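Local coordinates for protein catalase (Corynebacterium glutamicum, PDB 4B7H) that breaks down hydrogen peroxide to water and oxygen as a haem-dependent catalase with a bound NADPH, and is inhibited by nitric oxide, at residues A[325-330]-A[354-359]. Residues are numbered along the deposited sequence; the frame is centred on the assembly and turned at random.
Unlike the reference sequence in segment 325-330: Ile-326 (reference Leu). With HEM (protoporphyrin IX containing Fe), chain E.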
ATOM      1  N   GLN A 325       6.357  15.229   1.945  1.00  7.03           N
ATOM      2  CA  GLN A 325       5.785  14.713   0.697  1.00  7.46           C
ATOM      3  C   GLN A 325       6.388  15.291  -0.588  1.00  7.07           C
ATOM      4  O   GLN A 325       5.977  14.897  -1.685  1.00  7.90           O
ATOM      5  CB  GLN A 325       4.275  14.955   0.651  1.00  7.93           C
ATOM      6  CG  GLN A 325       3.502  14.180   1.691  1.00  7.99           C
ATOM      7  CD  GLN A 325       2.002  14.248   1.481  1.00  7.49           C
ATOM      8  OE1 GLN A 325       1.300  13.242   1.640  1.00  8.72           O
ATOM      9  NE2 GLN A 325       1.495  15.440   1.130  1.00  9.30           N
ATOM     10  N   ILE A 326       7.321  16.237  -0.491  1.00  6.73           N
ATOM     11  CA  ILE A 326       7.979  16.679  -1.714  1.00  7.34           C
ATOM     12  C   ILE A 326       8.740  15.495  -2.303  1.00  6.28           C
ATOM     13  O   ILE A 326       9.227  14.626  -1.571  1.00  7.54           O
ATOM     14  CB  ILE A 326       8.870  17.935  -1.511  1.00  7.77           C
ATOM     15  CG1 ILE A 326       9.038  18.684  -2.839  1.00  7.96           C
ATOM     16  CG2 ILE A 326      10.234  17.591  -0.897  1.00  9.21           C
ATOM     17  CD1 ILE A 326       9.662  20.063  -2.697  1.00 10.73           C
ATOM     18  N   ALA A 327       8.777  15.435  -3.628  1.00  7.25           N
ATOM     19  CA  ALA A 327       9.402  14.319  -4.325  1.00  6.38           C
ATOM     20  C   ALA A 327      10.495  14.877  -5.220  1.00  7.45           C
ATOM     21  O   ALA A 327      10.287  15.106  -6.417  1.00  7.86           O
ATOM     22  CB  ALA A 327       8.356  13.559  -5.150  1.00  7.75           C
ATOM     23  N   LEU A 328      11.650  15.154  -4.629  1.00  7.05           N
ATOM     24  CA  LEU A 328      12.744  15.772  -5.375  1.00  7.75           C
ATOM     25  C   LEU A 328      13.467  14.684  -6.162  1.00  7.50           C
ATOM     26  O   LEU A 328      13.702  13.594  -5.647  1.00  8.60           O
ATOM     27  CB  LEU A 328      13.675  16.514  -4.415  1.00  8.86           C
ATOM     28  CG  LEU A 328      12.990  17.752  -3.802  1.00  9.19           C
ATOM     29  CD1 LEU A 328      13.626  18.187  -2.486  1.00 10.35           C
ATOM     30  CD2 LEU A 328      12.990  18.922  -4.792  1.00 11.43           C
ATOM     31  N   ASP A 329      13.802  14.968  -7.415  1.00  7.56           N
ATOM     32  CA  ASP A 329      14.198  13.911  -8.343  1.00  7.30           C
ATOM     33  C   ASP A 329      15.143  14.477  -9.407  1.00  6.94           C
ATOM     34  O   ASP A 329      14.759  15.371 -10.156  1.00  7.54           O
ATOM     35  CB  ASP A 329      12.908  13.356  -8.964  1.00  7.48           C
ATOM     36  CG  ASP A 329      13.138  12.321 -10.049  1.00  8.01           C
ATOM     37  OD1 ASP A 329      14.291  11.901 -10.289  1.00  9.14           O
ATOM     38  OD2 ASP A 329      12.126  11.908 -10.664  1.00 10.13           O
ATOM     39  N   PRO A 330      16.384  13.952  -9.491  1.00  7.30           N
ATOM     40  CA  PRO A 330      17.333  14.493 -10.478  1.00  7.49           C
ATOM     41  C   PRO A 330      16.877  14.237 -11.913  1.00  7.94           C
ATOM     42  O   PRO A 330      17.357  14.888 -12.841  1.00  8.73           O
ATOM     43  CB  PRO A 330      18.644  13.745 -10.171  1.00  8.91           C
ATOM     44  CG  PRO A 330      18.222  12.505  -9.466  1.00  8.47           C
ATOM     45  CD  PRO A 330      16.983  12.869  -8.689  1.00  7.37           C
ATOM     46  N   ASP A 354      11.188   5.897  -8.678  1.00  6.67           N
ATOM     47  CA  ASP A 354      10.841   4.551  -8.257  1.00  7.68           C
ATOM     48  C   ASP A 354      10.496   4.537  -6.764  1.00  6.99           C
ATOM     49  O   ASP A 354       9.464   3.992  -6.358  1.00  8.74           O
ATOM     50  CB  ASP A 354      11.979   3.573  -8.554  1.00  8.88           C
ATOM     51  CG  ASP A 354      11.653   2.169  -8.115  1.00  8.40           C
ATOM     52  OD1 ASP A 354      10.677   1.600  -8.650  1.00 10.23           O
ATOM     53  OD2 ASP A 354      12.349   1.633  -7.228  1.00  8.81           O
ATOM     54  N   GLN A 355      11.352   5.125  -5.934  1.00  6.32           N
ATOM     55  CA  GLN A 355      11.053   5.145  -4.504  1.00  7.12           C
ATOM     56  C   GLN A 355       9.796   5.970  -4.209  1.00  7.29           C
ATOM     57  O   GLN A 355       8.971   5.589  -3.371  1.00  7.89           O
ATOM     58  CB  GLN A 355      12.225   5.657  -3.660  1.00  7.31           C
ATOM     59  CG  GLN A 355      11.857   5.579  -2.170  1.00  7.53           C
ATOM     60  CD  GLN A 355      13.005   5.772  -1.199  1.00  6.47           C
ATOM     61  OE1 GLN A 355      12.786   6.215  -0.061  1.00  8.10           O
ATOM     62  NE2 GLN A 355      14.223   5.422  -1.613  1.00  7.00           N
ATOM     63  N   GLN A 356       9.637   7.086  -4.912  1.00  6.80           N
ATOM     64  CA  GLN A 356       8.516   7.979  -4.655  1.00  7.19           C
ATOM     65  C   GLN A 356       7.168   7.348  -4.987  1.00  7.56           C
ATOM     66  O   GLN A 356       6.184   7.572  -4.274  1.00  7.33           O
ATOM     67  CB  GLN A 356       8.740   9.306  -5.386  1.00  7.38           C
ATOM     68  CG  GLN A 356       9.845  10.117  -4.716  1.00  7.95           C
ATOM     69  CD  GLN A 356      10.613  11.015  -5.660  1.00  7.09           C
ATOM     70  OE1 GLN A 356      10.299  11.122  -6.850  1.00  8.36           O
ATOM     71  NE2 GLN A 356      11.639  11.681  -5.121  1.00  7.40           N
ATOM     72  N   ARG A 357       7.131   6.536  -6.043  1.00  6.79           N
ATOM     73  CA  ARG A 357       5.920   5.794  -6.378  1.00  6.79           C
ATOM     74  C   ARG A 357       5.484   4.913  -5.200  1.00  7.48           C
ATOM     75  O   ARG A 357       4.292   4.728  -4.981  1.00  8.25           O
ATOM     76  CB  ARG A 357       6.151   4.939  -7.628  1.00  7.34           C
ATOM     77  CG  ARG A 357       6.266   5.762  -8.902  1.00  8.40           C
ATOM     78  CD  ARG A 357       6.839   4.969 -10.086  1.00  8.57           C
ATOM     79  NE  ARG A 357       7.186   5.896 -11.159  1.00  8.98           N
ATOM     80  CZ  ARG A 357       8.341   5.920 -11.817  1.00  9.22           C
ATOM     81  NH1 ARG A 357       9.276   5.004 -11.582  1.00  9.68           N
ATOM     82  NH2 ARG A 357       8.540   6.859 -12.737  1.00 10.00           N
ATOM     83  N   TYR A 358       6.448   4.371  -4.456  1.00  7.21           N
ATOM     84  CA  TYR A 358       6.160   3.550  -3.273  1.00  7.47           C
ATOM     85  C   TYR A 358       5.922   4.393  -2.011  1.00  7.75           C
ATOM     86  O   TYR A 358       4.939   4.201  -1.288  1.00  8.18           O
ATOM     87  CB  TYR A 358       7.331   2.601  -3.011  1.00  7.54           C
ATOM     88  CG  TYR A 358       7.312   1.973  -1.630  1.00  7.64           C
ATOM     89  CD1 TYR A 358       6.348   1.032  -1.296  1.00  8.10           C
ATOM     90  CD2 TYR A 358       8.237   2.341  -0.656  1.00  7.69           C
ATOM     91  CE1 TYR A 358       6.311   0.466  -0.038  1.00  8.19           C
ATOM     92  CE2 TYR A 358       8.208   1.774   0.610  1.00  8.38           C
ATOM     93  CZ  TYR A 358       7.235   0.841   0.911  1.00  7.39           C
ATOM     94  OH  TYR A 358       7.169   0.258   2.154  1.00  8.77           O
ATOM     95  N   ARG A 359       6.857   5.301  -1.738  1.00  6.98           N
ATOM     96  CA  ARG A 359       6.901   6.077  -0.503  1.00  8.21           C
ATOM     97  C   ARG A 359       5.677   6.973  -0.360  1.00  7.38           C
ATOM     98  O   ARG A 359       5.147   7.154   0.734  1.00  7.87           O
ATOM     99  CB  ARG A 359       8.188   6.920  -0.509  1.00 10.02           C
ATOM    100  CG  ARG A 359       8.301   7.863   0.639  1.00 10.51           C
ATOM    101  CD  ARG A 359       9.659   8.506   0.706  1.00  7.42           C
ATOM    102  NE  ARG A 359       9.940   9.552  -0.281  1.00  7.15           N
ATOM    103  CZ  ARG A 359       9.458  10.792  -0.235  1.00  6.41           C
ATOM    104  NH1 ARG A 359       8.580  11.138   0.702  1.00  7.49           N
ATOM    105  NH2 ARG A 359       9.838  11.682  -1.152  1.00  7.35           N
TER
HETATM  106  CHA HEM E1517      17.625  10.868  -1.509  1.00  7.78           C
HETATM  107  CHB HEM E1517      18.990   7.315  -4.514  1.00  7.76           C
HETATM  108  CHC HEM E1517      23.394   9.309  -4.758  1.00  9.27           C
HETATM  109  CHD HEM E1517      21.485  13.404  -3.095  1.00  9.14           C
HETATM  110  C1A HEM E1517      17.613   9.733  -2.281  1.00  7.47           C
HETATM  111  C2A HEM E1517      16.475   8.856  -2.484  1.00  7.68           C
HETATM  112  C3A HEM E1517      16.861   7.889  -3.329  1.00  7.97           C
HETATM  113  C4A HEM E1517      18.244   8.112  -3.676  1.00  8.32           C
HETATM  114  CMA HEM E1517      16.038   6.719  -3.878  1.00  9.58           C
HETATM  115  CAA HEM E1517      15.083   9.049  -1.841  1.00  8.05           C
HETATM  116  CBA HEM E1517      14.244   9.961  -2.724  1.00  8.60           C
HETATM  117  CGA HEM E1517      12.810  10.051  -2.274  1.00  7.98           C
HETATM  118  O1A HEM E1517      12.245  11.168  -2.381  1.00  8.10           O
HETATM  119  O2A HEM E1517      12.217   9.038  -1.820  1.00  8.16           O
HETATM  120  C1B HEM E1517      20.314   7.518  -4.829  1.00  7.39           C
HETATM  121  C2B HEM E1517      21.143   6.642  -5.625  1.00  8.68           C
HETATM  122  C3B HEM E1517      22.375   7.191  -5.667  1.00  8.92           C
HETATM  123  C4B HEM E1517      22.336   8.432  -4.924  1.00  7.95           C
HETATM  124  CMB HEM E1517      20.648   5.324  -6.254  1.00  8.92           C
HETATM  125  CAB HEM E1517      23.650   6.712  -6.387  1.00 10.08           C
HETATM  126  CBB HEM E1517      23.609   5.962  -7.487  1.00 10.92           C
HETATM  127  C1C HEM E1517      23.224  10.656  -4.491  1.00  8.57           C
HETATM  128  C2C HEM E1517      24.096  11.755  -4.878  1.00  9.59           C
HETATM  129  C3C HEM E1517      23.547  12.888  -4.404  1.00  8.77           C
HETATM  130  C4C HEM E1517      22.315  12.530  -3.734  1.00  9.12           C
HETATM  131  CMC HEM E1517      25.420  11.600  -5.667  1.00 10.92           C
HETATM  132  CAC HEM E1517      24.005  14.358  -4.558  1.00  9.86           C
HETATM  133  CBC HEM E1517      24.719  14.789  -5.612  1.00 13.07           C
HETATM  134  C1D HEM E1517      20.320  13.072  -2.459  1.00  8.53           C
HETATM  135  C2D HEM E1517      19.548  14.013  -1.714  1.00  8.01           C
HETATM  136  C3D HEM E1517      18.352  13.247  -1.218  1.00  8.30           C
HETATM  137  C4D HEM E1517      18.500  11.907  -1.719  1.00  7.03           C
HETATM  138  CMD HEM E1517      19.873  15.483  -1.460  1.00  8.89           C
HETATM  139  CAD HEM E1517      17.219  13.831  -0.388  1.00  8.20           C
HETATM  140  CBD HEM E1517      16.304  14.626  -1.316  1.00  8.51           C
HETATM  141  CGD HEM E1517      15.273  15.255  -0.426  1.00  8.26           C
HETATM  142  O1D HEM E1517      14.071  14.904  -0.531  1.00  8.79           O
HETATM  143  O2D HEM E1517      15.660  16.102   0.418  1.00  8.20           O
HETATM  144  NA  HEM E1517      18.680   9.258  -3.030  1.00  7.83           N
HETATM  145  NB  HEM E1517      21.063   8.597  -4.413  1.00  7.70           N
HETATM  146  NC  HEM E1517      22.139  11.168  -3.798  1.00  8.80           N
HETATM  147  ND  HEM E1517      19.685  11.834  -2.439  1.00  7.78           N
HETATM  148 FE   HEM E1517      20.417  10.208  -3.373  1.00  7.93          FE
HETATM  149  O   HOH W   1       9.831  12.136  -9.272  1.00  9.33           O
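Gln-356 reaches from helix 343-359 to the loop beside Ala-327, its nearest neighbour in backbone, and bonds to Leu-328. Its chain is extended beyond CG, with CG anti to its own carbonyl carbon (chi1 -72°), and the methyl of Ala-327 sits over one face of the carboxamide, its CB 3.4 Å above Gln-356 CD. Both hydrogens of the amide nitrogen are used. One goes to Leu-328 O, 2.9 Å from Gln-356 NE2; this oxygen lies in the plane of the amide, yet the nitrogen sits well above the carbonyl plane and the bond is bent (143°). The other runs almost straight to haem propionate oxygen O1A, 2.9 Å from Gln-356 NE2. At the amide's other end OE1 accepts from a water that also donates to Asp-329 OD2, while Asp-329 OD1 takes the backbone N-H of Gly-331. This is the proximal side of the catalase haem pocket: the helix supplies Tyr-352, at the position of the tyrosine that ligates the haem iron in this family, one turn before Gln-356, and the loop runs from helix 319-324 to strand 337-338 and lays Leu-328 on strands 125-132 and 135-142 of the barrel. At the last turn of the helix Arg-359 has CG anti to its backbone N (chi1 175°), and the chain bends at chi3, which sets NE against the propionate. Arg-359 NE bonds to haem O2A at 2.8 Å and its NH2 to haem O1A, also at 2.8 Å, a two-pronged grip on one carboxylate. With O1A held twice, the N-H of Gln-356 and the charge of Arg-359 would probably favour the ionised propionate. Arg-359 NH2 further donates to Ile-326 O, 3.0 Å away and in the guanidinium plane, while NH1 binds Glu-324 O.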